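Local coordinates for protein endo-1,3-beta-glucanase, family GH16 (Zobellia galactanivorans, PDB 5FUI) that probably helps degrade the algal storage polysaccharide laminarin, seen here as its C-terminal family 6 carbohydrate-binding module, which binds that glucan, at residues 22-27 with 41-46; 33-38 with 122-127; 71-76 with 87-92. One frame throughout, in Å; residues are numbered along the deposited sequence. Where two conformers were deposited one is given.

Contact 1: residues 22-27 with 41-46; sequences NDVQKE and NGSWMS. With APY (2-aminomethyl-pyridine), chain C.
Asn-22 and Trp-44 form an antiparallel hydrogen-bonded pair, with Asn-22 N to Trp-44 O at 2.9 Å and Trp-44 N to Asn-22 O at 3.2 Å. The bridge joins the short outer strand 20-22 to strand 44-52 of the five-stranded sheet in this family 6 carbohydrate-binding module, a beta-sandwich. Both side chains of the pair leave on the same face of the sheet and cross at about a right angle. Asn-22 CB makes a CH-pi contact over the five-membered part of the Trp-44 indole, 3.4 Å from that ring's centroid and displaced toward the rim. The opposite indole face carries the pyridine of a bound 2-aminomethyl-pyridine, whose C4 sits over the centre of the indole; the nearest pair is Trp-44 CE2 and ligand C4, at 3.9 Å. Trp-44 CG lies between the backbone N and the carbonyl carbon (chi1 53°), from where the indole runs beside Asn-22 CB. Tyr-117 also meets this indole, with ring planes at about 30°. An alanine in place of Trp-44 would probably leave Asn-22 CB without its aromatic cover and the pyridine without the flat surface beneath it. Such an aromatic ligand platform on a sheet face is consistent with the concave-face binding site of family 6 modules. Past the bridge, Val-24 CG1 lies 3.9 Å from Met-45 SD. The same methyl also touches the CB of Ser-43. A water links Asp-23 OD2 to Asn-41 O by donating to both. Ser-43 OG accepts from Asn-40 N and donates to Asp-23 O at 2.7 Å, approaching from above that carbonyl's plane, 43° out of it.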
# COMPACT_ATOMS: atom_id res chain seq x y z
N ASN A 22 -1.95 0.35 12.74
CA ASN A 22 -1.94 1.40 13.74
C ASN A 22 -2.65 2.59 13.15
O ASN A 22 -2.29 3.03 12.10
CB ASN A 22 -0.48 1.83 14.04
CG ASN A 22 -0.40 3.06 14.94
OD1 ASN A 22 0.28 4.04 14.60
ND2 ASN A 22 -1.02 2.98 16.07
N ASP A 23 -3.63 3.11 13.88
CA ASP A 23 -4.20 4.42 13.58
C ASP A 23 -4.74 4.58 12.16
O ASP A 23 -4.50 5.58 11.49
CB ASP A 23 -3.23 5.57 13.96
CG ASP A 23 -3.88 6.91 14.08
OD1 ASP A 23 -5.15 6.98 14.24
OD2 ASP A 23 -3.16 7.94 13.88
N VAL A 24 -5.52 3.58 11.74
CA VAL A 24 -6.26 3.71 10.48
C VAL A 24 -7.68 3.24 10.67
O VAL A 24 -8.00 2.61 11.72
CB VAL A 24 -5.61 2.88 9.35
CG1 VAL A 24 -4.15 3.33 9.07
CG2 VAL A 24 -5.71 1.37 9.59
N GLN A 25 -8.57 3.53 9.70
CA GLN A 25 -9.90 2.97 9.83
C GLN A 25 -10.37 2.50 8.46
O GLN A 25 -10.00 3.03 7.43
CB GLN A 25 -10.90 4.04 10.29
CG GLN A 25 -10.63 4.44 11.75
CD GLN A 25 -11.53 5.52 12.24
OE1 GLN A 25 -12.71 5.53 11.94
NE2 GLN A 25 -10.95 6.46 12.93
N LYS A 26 -11.23 1.51 8.46
CA LYS A 26 -11.87 1.02 7.21
C LYS A 26 -13.15 1.82 6.89
O LYS A 26 -13.86 2.31 7.82
CB LYS A 26 -12.30 -0.45 7.37
CG LYS A 26 -11.18 -1.46 7.63
CD LYS A 26 -11.78 -2.86 7.72
CE LYS A 26 -10.76 -3.92 8.03
NZ LYS A 26 -9.61 -3.32 8.72
N GLU A 27 -13.46 1.92 5.60
CA GLU A 27 -14.67 2.65 5.19
C GLU A 27 -15.11 2.08 3.84
O GLU A 27 -14.32 1.49 3.13
CB GLU A 27 -14.46 4.16 5.10
CG GLU A 27 -13.41 4.52 4.05
CD GLU A 27 -13.24 6.00 3.87
OE1 GLU A 27 -14.21 6.77 4.12
OE2 GLU A 27 -12.16 6.45 3.42
N ASN A 41 0.09 10.68 9.93
CA ASN A 41 1.54 10.44 10.03
C ASN A 41 1.70 9.29 11.06
O ASN A 41 1.13 9.38 12.16
CB ASN A 41 2.20 11.70 10.64
CG ASN A 41 2.24 12.87 9.68
OD1 ASN A 41 1.56 12.92 8.70
ND2 ASN A 41 3.16 13.82 9.95
N GLY A 42 2.54 8.32 10.76
CA GLY A 42 2.82 7.27 11.70
C GLY A 42 1.83 6.13 11.77
O GLY A 42 2.07 5.08 12.43
N SER A 43 0.69 6.25 11.03
CA SER A 43 -0.18 5.08 10.77
C SER A 43 0.57 4.04 9.91
O SER A 43 1.49 4.37 9.18
CB SER A 43 -1.37 5.55 9.96
OG SER A 43 -2.13 6.51 10.68
N TRP A 44 0.17 2.77 10.04
CA TRP A 44 0.71 1.73 9.22
C TRP A 44 -0.18 0.54 9.14
O TRP A 44 -1.15 0.40 9.94
CB TRP A 44 2.14 1.30 9.67
CG TRP A 44 2.21 0.91 11.16
CD1 TRP A 44 2.53 1.71 12.25
CD2 TRP A 44 1.84 -0.40 11.72
NE1 TRP A 44 2.42 0.99 13.43
CE2 TRP A 44 1.96 -0.29 13.16
CE3 TRP A 44 1.33 -1.61 11.16
CZ2 TRP A 44 1.66 -1.33 13.99
CZ3 TRP A 44 1.08 -2.70 12.06
CH2 TRP A 44 1.25 -2.53 13.42
N MET A 45 0.13 -0.35 8.20
CA MET A 45 -0.63 -1.59 8.03
C MET A 45 0.36 -2.68 7.70
O MET A 45 1.32 -2.43 6.95
CB MET A 45 -1.64 -1.48 6.92
CG MET A 45 -2.71 -0.42 7.10
SD MET A 45 -2.18 1.26 6.44
CE MET A 45 -2.45 1.01 4.73
N SER A 46 0.09 -3.90 8.14
CA SER A 46 1.01 -5.01 7.89
C SER A 46 0.22 -6.22 7.34
O SER A 46 -0.78 -6.60 7.92
CB SER A 46 1.71 -5.37 9.21
OG SER A 46 2.59 -6.45 9.16
N APY C . 6.62 -2.38 8.45
CM APY C . 5.36 -1.67 8.52
C2 APY C . 5.24 -1.94 10.01
C3 APY C . 5.63 -0.96 10.88
C4 APY C . 5.61 -1.18 12.28
C5 APY C . 5.30 -2.47 12.75
C6 APY C . 4.92 -3.46 11.86
N1 APY C . 4.95 -3.19 10.51
O HOH W 1 -0.48 7.98 13.96

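Contact 2: residues 33-38 with 122-127; sequences GENVGY and GWNINW. With MG (magnesium ion), chain E; APY (2-aminomethyl-pyridine), chain D; GOL (glycerol), chain B.
Glu-34 and Asn-126 meet through a magnesium ion, which takes Glu-34 O at 2.3 Å and is chelated by Asn-126 through both its backbone O and OD1. A water, Glu-14 OE1 and Glu-16 OE1 complete six ligands. Asn-126 holds CG anti to its backbone N (chi1 -180°), and Glu-31 OE1 takes up the ND2 of the same amide, which should help fix its rotation. At Asn-35, CB lies 3.3 Å from Ile-125 O. Asn-35 ND2 is held by Glu-27 OE2 and makes a weak bond to Val-36 O at 3.2 Å. Val-36 and Ile-125 then make the one bridge, an antiparallel hydrogen-bonded pair: Val-36 N reaches Ile-125 O at 2.9 Å, and Ile-125 N returns to Val-36 O. Val-36 CB also packs on Ile-125 CG2. Gly-37 CA comes within 3.3 Å of Asn-124 ND2, and a CB on Gly-37 would be tight against that same ND2. Asn-124 ND2 and Tyr-38 N both donate to O3 of a glycerol, probably from the crystallisation liquor, and C2 of that glycerol lies over one face of the Tyr-38 ring, toward its rim. Its place among Tyr-38, Asn-124 and Glu-27 is consistent with the variable-loop site of the family; beside it, Tyr-38, Ile-39, Asn-40 and Gly-122 border a 2-aminomethyl-pyridine. The axes of strands 34-37 and 124-127 approach to 4.7 Å at 149°. Strand 34-37 lies between strand 25-28, its partner in a two-stranded sheet, and strand 124-131 of the four-stranded sheet, where strand 56-66 flanks Ile-125.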
# COMPACT_ATOMS: atom_id res chain seq x y z
N GLY A 33 -16.22 -2.98 -2.08
CA GLY A 33 -15.49 -3.39 -0.89
C GLY A 33 -15.22 -2.18 0.04
O GLY A 33 -16.01 -1.25 0.19
N GLU A 34 -14.03 -2.22 0.62
CA GLU A 34 -13.59 -1.22 1.61
C GLU A 34 -12.29 -0.61 1.11
O GLU A 34 -11.55 -1.21 0.29
CB GLU A 34 -13.45 -1.80 3.10
CG GLU A 34 -14.77 -2.20 3.68
CD GLU A 34 -14.51 -2.99 4.97
OE1 GLU A 34 -13.94 -4.12 4.88
OE2 GLU A 34 -14.80 -2.45 6.04
N ASN A 35 -11.98 0.54 1.67
CA ASN A 35 -10.63 1.09 1.62
C ASN A 35 -10.20 1.46 2.98
O ASN A 35 -10.98 1.55 3.89
CB ASN A 35 -10.54 2.31 0.65
CG ASN A 35 -11.35 3.51 1.08
OD1 ASN A 35 -12.49 3.68 0.66
ND2 ASN A 35 -10.78 4.38 1.87
N VAL A 36 -8.90 1.59 3.14
CA VAL A 36 -8.29 2.17 4.40
C VAL A 36 -8.33 3.68 4.25
O VAL A 36 -7.86 4.26 3.20
CB VAL A 36 -6.85 1.63 4.59
CG1 VAL A 36 -6.34 2.06 5.93
CG2 VAL A 36 -6.94 0.13 4.59
N GLY A 37 -8.87 4.34 5.29
CA GLY A 37 -8.87 5.79 5.37
C GLY A 37 -8.43 6.28 6.77
O GLY A 37 -8.01 5.46 7.60
N TYR A 38 -8.56 7.59 6.95
CA TYR A 38 -8.20 8.25 8.21
C TYR A 38 -6.75 7.84 8.59
O TYR A 38 -6.40 7.53 9.74
CB TYR A 38 -9.19 7.88 9.35
CG TYR A 38 -10.60 8.29 8.97
CD1 TYR A 38 -10.97 9.66 9.03
CD2 TYR A 38 -11.45 7.39 8.33
CE1 TYR A 38 -12.23 10.09 8.57
CE2 TYR A 38 -12.75 7.76 7.93
CZ TYR A 38 -13.10 9.14 7.99
OH TYR A 38 -14.39 9.49 7.53
N GLY A 122 -3.13 11.64 5.28
CA GLY A 122 -4.07 12.34 4.38
C GLY A 122 -4.28 11.66 3.04
O GLY A 122 -4.61 12.32 2.10
N TRP A 123 -4.11 10.36 3.00
CA TRP A 123 -4.29 9.54 1.79
C TRP A 123 -5.07 8.31 2.15
O TRP A 123 -5.15 7.90 3.35
CB TRP A 123 -2.92 9.18 1.12
CG TRP A 123 -1.97 8.47 2.09
CD1 TRP A 123 -1.21 9.08 3.07
CD2 TRP A 123 -1.73 7.03 2.21
NE1 TRP A 123 -0.44 8.14 3.75
CE2 TRP A 123 -0.77 6.87 3.27
CE3 TRP A 123 -2.21 5.88 1.54
CZ2 TRP A 123 -0.32 5.61 3.66
CZ3 TRP A 123 -1.67 4.62 1.92
CH2 TRP A 123 -0.77 4.52 2.97
N ASN A 124 -5.75 7.77 1.10
CA ASN A 124 -6.56 6.52 1.25
C ASN A 124 -5.96 5.43 0.38
O ASN A 124 -5.30 5.78 -0.67
CB ASN A 124 -7.98 6.72 0.80
CG ASN A 124 -8.81 7.66 1.70
OD1 ASN A 124 -9.84 8.22 1.21
ND2 ASN A 124 -8.39 7.89 2.90
N ILE A 125 -6.18 4.15 0.69
CA ILE A 125 -5.74 3.10 -0.22
C ILE A 125 -6.78 1.96 -0.28
O ILE A 125 -7.30 1.54 0.75
CB ILE A 125 -4.33 2.59 0.20
CG1 ILE A 125 -3.93 1.46 -0.73
CG2 ILE A 125 -4.32 2.13 1.72
CD1 ILE A 125 -2.42 1.16 -0.67
N ASN A 126 -7.02 1.50 -1.49
CA ASN A 126 -8.03 0.50 -1.79
C ASN A 126 -7.38 -0.93 -1.86
O ASN A 126 -7.86 -1.89 -1.19
CB ASN A 126 -8.76 0.84 -3.12
CG ASN A 126 -9.84 -0.16 -3.50
OD1 ASN A 126 -10.23 -1.01 -2.74
ND2 ASN A 126 -10.35 -0.01 -4.74
N TRP A 127 -6.27 -1.03 -2.60
CA TRP A 127 -5.61 -2.32 -2.77
C TRP A 127 -4.19 -2.07 -3.25
O TRP A 127 -3.79 -0.98 -3.60
CB TRP A 127 -6.37 -3.28 -3.78
CG TRP A 127 -6.83 -2.69 -5.06
CD1 TRP A 127 -8.15 -2.42 -5.44
CD2 TRP A 127 -5.99 -2.33 -6.20
NE1 TRP A 127 -8.17 -1.89 -6.75
CE2 TRP A 127 -6.91 -1.84 -7.25
CE3 TRP A 127 -4.58 -2.37 -6.49
CZ2 TRP A 127 -6.46 -1.46 -8.51
CZ3 TRP A 127 -4.17 -1.91 -7.76
CH2 TRP A 127 -5.07 -1.45 -8.72
MG MG E . -10.14 -2.50 -0.91
N APY D . -9.63 14.85 7.17
CM APY D . -9.85 13.38 7.21
C2 APY D . -8.58 12.60 7.56
C3 APY D . -8.35 12.20 8.93
C4 APY D . -7.18 11.46 9.26
C5 APY D . -6.31 11.25 8.13
C6 APY D . -6.51 11.67 6.83
N1 APY D . -7.66 12.33 6.53
C1 GOL B . -12.91 10.66 4.28
O1 GOL B . -14.07 9.72 4.15
C2 GOL B . -11.76 9.68 4.47
O2 GOL B . -11.71 8.98 3.22
C3 GOL B . -10.44 10.36 4.80
O3 GOL B . -9.36 9.37 4.87
O HOH W 2 -11.97 -3.83 -1.51

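Contact 3: residues 71-76 with 87-92; sequences GRFSSD and LSVPNT. With APY (2-aminomethyl-pyridine), chain C.
Phe-73 and Leu-87 are an antiparallel hydrogen-bonded pair, held by Phe-73 N to Leu-87 O at 3.0 Å and Leu-87 N to Phe-73 O at 2.8 Å. A third backbone bond, Val-89 N to Gly-71 O at 3.0 Å, extends the ladder past the non-hydrogen-bonded pair of Arg-72 and Ser-88. One water bridges Gly-71 N and Val-89 O. Apolar contact gathers on the ring of Phe-73. Leu-87 CB sits over one face in a CH-pi contact, 3.8 Å from the ring centroid, while Val-89 CG2 reaches the ring edge at Phe-73 CE1, 3.7 Å away. The same ring stacks on Trp-123 and meets Tyr-62 edge-to-face. Charged groups lie apart from this cluster: Arg-72 runs extended, its NE salt-bridged to Glu-86, with Arg-72 NH1 3.5 Å from Ser-88 OG. Farther along the strand, Asp-76 OD2 accepts from the amine N of the bound 2-aminomethyl-pyridine at 2.7 Å, and Gly-80 N donates to Asp-76 OD1. The whole is a beta hairpin at the edge of the five-stranded sheet of the sandwich, one face packed into the core and its first strand carrying an acidic residue of the ligand pocket.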
# COMPACT_ATOMS: atom_id res chain seq x y z
N GLY A 71 0.53 13.32 0.79
CA GLY A 71 0.45 11.95 1.35
C GLY A 71 1.67 11.15 0.88
O GLY A 71 2.08 11.26 -0.29
N ARG A 72 2.23 10.33 1.74
CA ARG A 72 3.49 9.65 1.37
C ARG A 72 3.59 8.45 2.24
O ARG A 72 3.28 8.51 3.45
CB ARG A 72 4.70 10.60 1.62
CG ARG A 72 5.96 10.02 1.01
CD ARG A 72 7.13 10.98 1.40
NE ARG A 72 8.32 10.47 0.74
CZ ARG A 72 8.81 10.92 -0.39
NH1 ARG A 72 8.27 11.96 -0.99
NH2 ARG A 72 9.88 10.34 -0.89
N PHE A 73 4.01 7.33 1.67
CA PHE A 73 4.19 6.12 2.49
C PHE A 73 5.36 5.30 1.98
O PHE A 73 5.82 5.49 0.83
CB PHE A 73 2.90 5.27 2.56
CG PHE A 73 2.40 4.76 1.23
CD1 PHE A 73 1.44 5.54 0.48
CD2 PHE A 73 2.81 3.49 0.76
CE1 PHE A 73 0.96 5.00 -0.69
CE2 PHE A 73 2.31 2.98 -0.42
CZ PHE A 73 1.35 3.71 -1.14
N SER A 74 5.89 4.46 2.87
CA SER A 74 6.99 3.52 2.48
C SER A 74 6.45 2.11 2.50
O SER A 74 5.49 1.80 3.21
CB SER A 74 8.18 3.62 3.46
OG SER A 74 7.73 3.25 4.79
N SER A 75 7.04 1.29 1.65
CA SER A 75 6.74 -0.17 1.65
C SER A 75 8.03 -0.93 2.06
O SER A 75 9.16 -0.51 1.75
CB SER A 75 6.23 -0.68 0.32
OG SER A 75 7.16 -0.31 -0.68
N ASP A 76 7.82 -2.05 2.79
CA ASP A 76 8.96 -2.82 3.28
C ASP A 76 8.61 -4.26 3.49
O ASP A 76 7.42 -4.61 3.54
CB ASP A 76 9.48 -2.22 4.60
CG ASP A 76 8.59 -2.53 5.76
OD1 ASP A 76 8.68 -3.61 6.32
OD2 ASP A 76 7.69 -1.71 6.10
N LEU A 87 6.33 5.98 -1.85
CA LEU A 87 5.33 6.37 -2.85
C LEU A 87 4.75 7.70 -2.39
O LEU A 87 4.40 7.86 -1.22
CB LEU A 87 4.11 5.30 -2.83
CG LEU A 87 4.35 3.88 -3.39
CD1 LEU A 87 4.84 3.95 -4.85
CD2 LEU A 87 5.29 3.09 -2.46
N SER A 88 4.63 8.63 -3.32
CA SER A 88 3.84 9.85 -3.10
C SER A 88 2.43 9.63 -3.65
O SER A 88 2.24 9.09 -4.78
CB SER A 88 4.48 10.97 -3.93
OG SER A 88 5.73 11.25 -3.34
N VAL A 89 1.41 10.11 -2.93
CA VAL A 89 0.01 9.95 -3.36
C VAL A 89 -0.36 11.31 -4.01
O VAL A 89 -0.33 12.37 -3.36
CB VAL A 89 -0.93 9.68 -2.14
CG1 VAL A 89 -2.35 9.61 -2.64
CG2 VAL A 89 -0.53 8.35 -1.47
N PRO A 90 -0.79 11.29 -5.31
CA PRO A 90 -1.24 12.51 -5.95
C PRO A 90 -2.43 13.09 -5.23
O PRO A 90 -3.23 12.36 -4.64
CB PRO A 90 -1.64 12.05 -7.38
CG PRO A 90 -0.72 10.81 -7.57
CD PRO A 90 -0.78 10.13 -6.24
N ASN A 91 -2.57 14.40 -5.36
CA ASN A 91 -3.85 15.05 -4.98
C ASN A 91 -4.86 14.79 -6.11
O ASN A 91 -4.80 15.38 -7.23
CB ASN A 91 -3.65 16.52 -4.76
CG ASN A 91 -4.92 17.17 -4.26
OD1 ASN A 91 -6.02 16.68 -4.44
ND2 ASN A 91 -4.75 18.37 -3.57
N THR A 92 -5.67 13.77 -5.94
CA THR A 92 -6.63 13.36 -6.97
C THR A 92 -7.93 14.15 -6.83
O THR A 92 -8.85 13.94 -7.62
CB THR A 92 -6.99 11.86 -6.80
OG1 THR A 92 -7.61 11.69 -5.50
CG2 THR A 92 -5.71 10.96 -6.89
N APY C . 6.62 -2.38 8.45
CM APY C . 5.36 -1.67 8.52
C2 APY C . 5.24 -1.94 10.01
C3 APY C . 5.63 -0.96 10.88
C4 APY C . 5.61 -1.18 12.28
C5 APY C . 5.30 -2.47 12.75
C6 APY C . 4.92 -3.46 11.86
N1 APY C . 4.95 -3.19 10.51
O HOH W 3 -1.66 13.28 -1.03
O HOH W 4 3.64 13.24 -1.50

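In the fold
Following the chain from the N terminus, residues 22-27 open contact 1 and 33-38 open contact 2 before 41-46 close contact 1, so the two cross. Strand 25-28 pairs with strand 34-37 between them, through Gln-25 O to Gly-37 N and Glu-27 O to Asn-35 N. Contact 3 follows contact 1 in series; it closes its own hairpin inside the long loop that 122-127 finally shut. Trp-123 of contact 2 packs on Phe-73, Val-89 and Gly-71 of contact 3. Contacts 1 and 3 do not touch, yet both belong to the five-stranded sheet and reach the same ligand. Contact 2 ties the short two-stranded sheet to the four-stranded one.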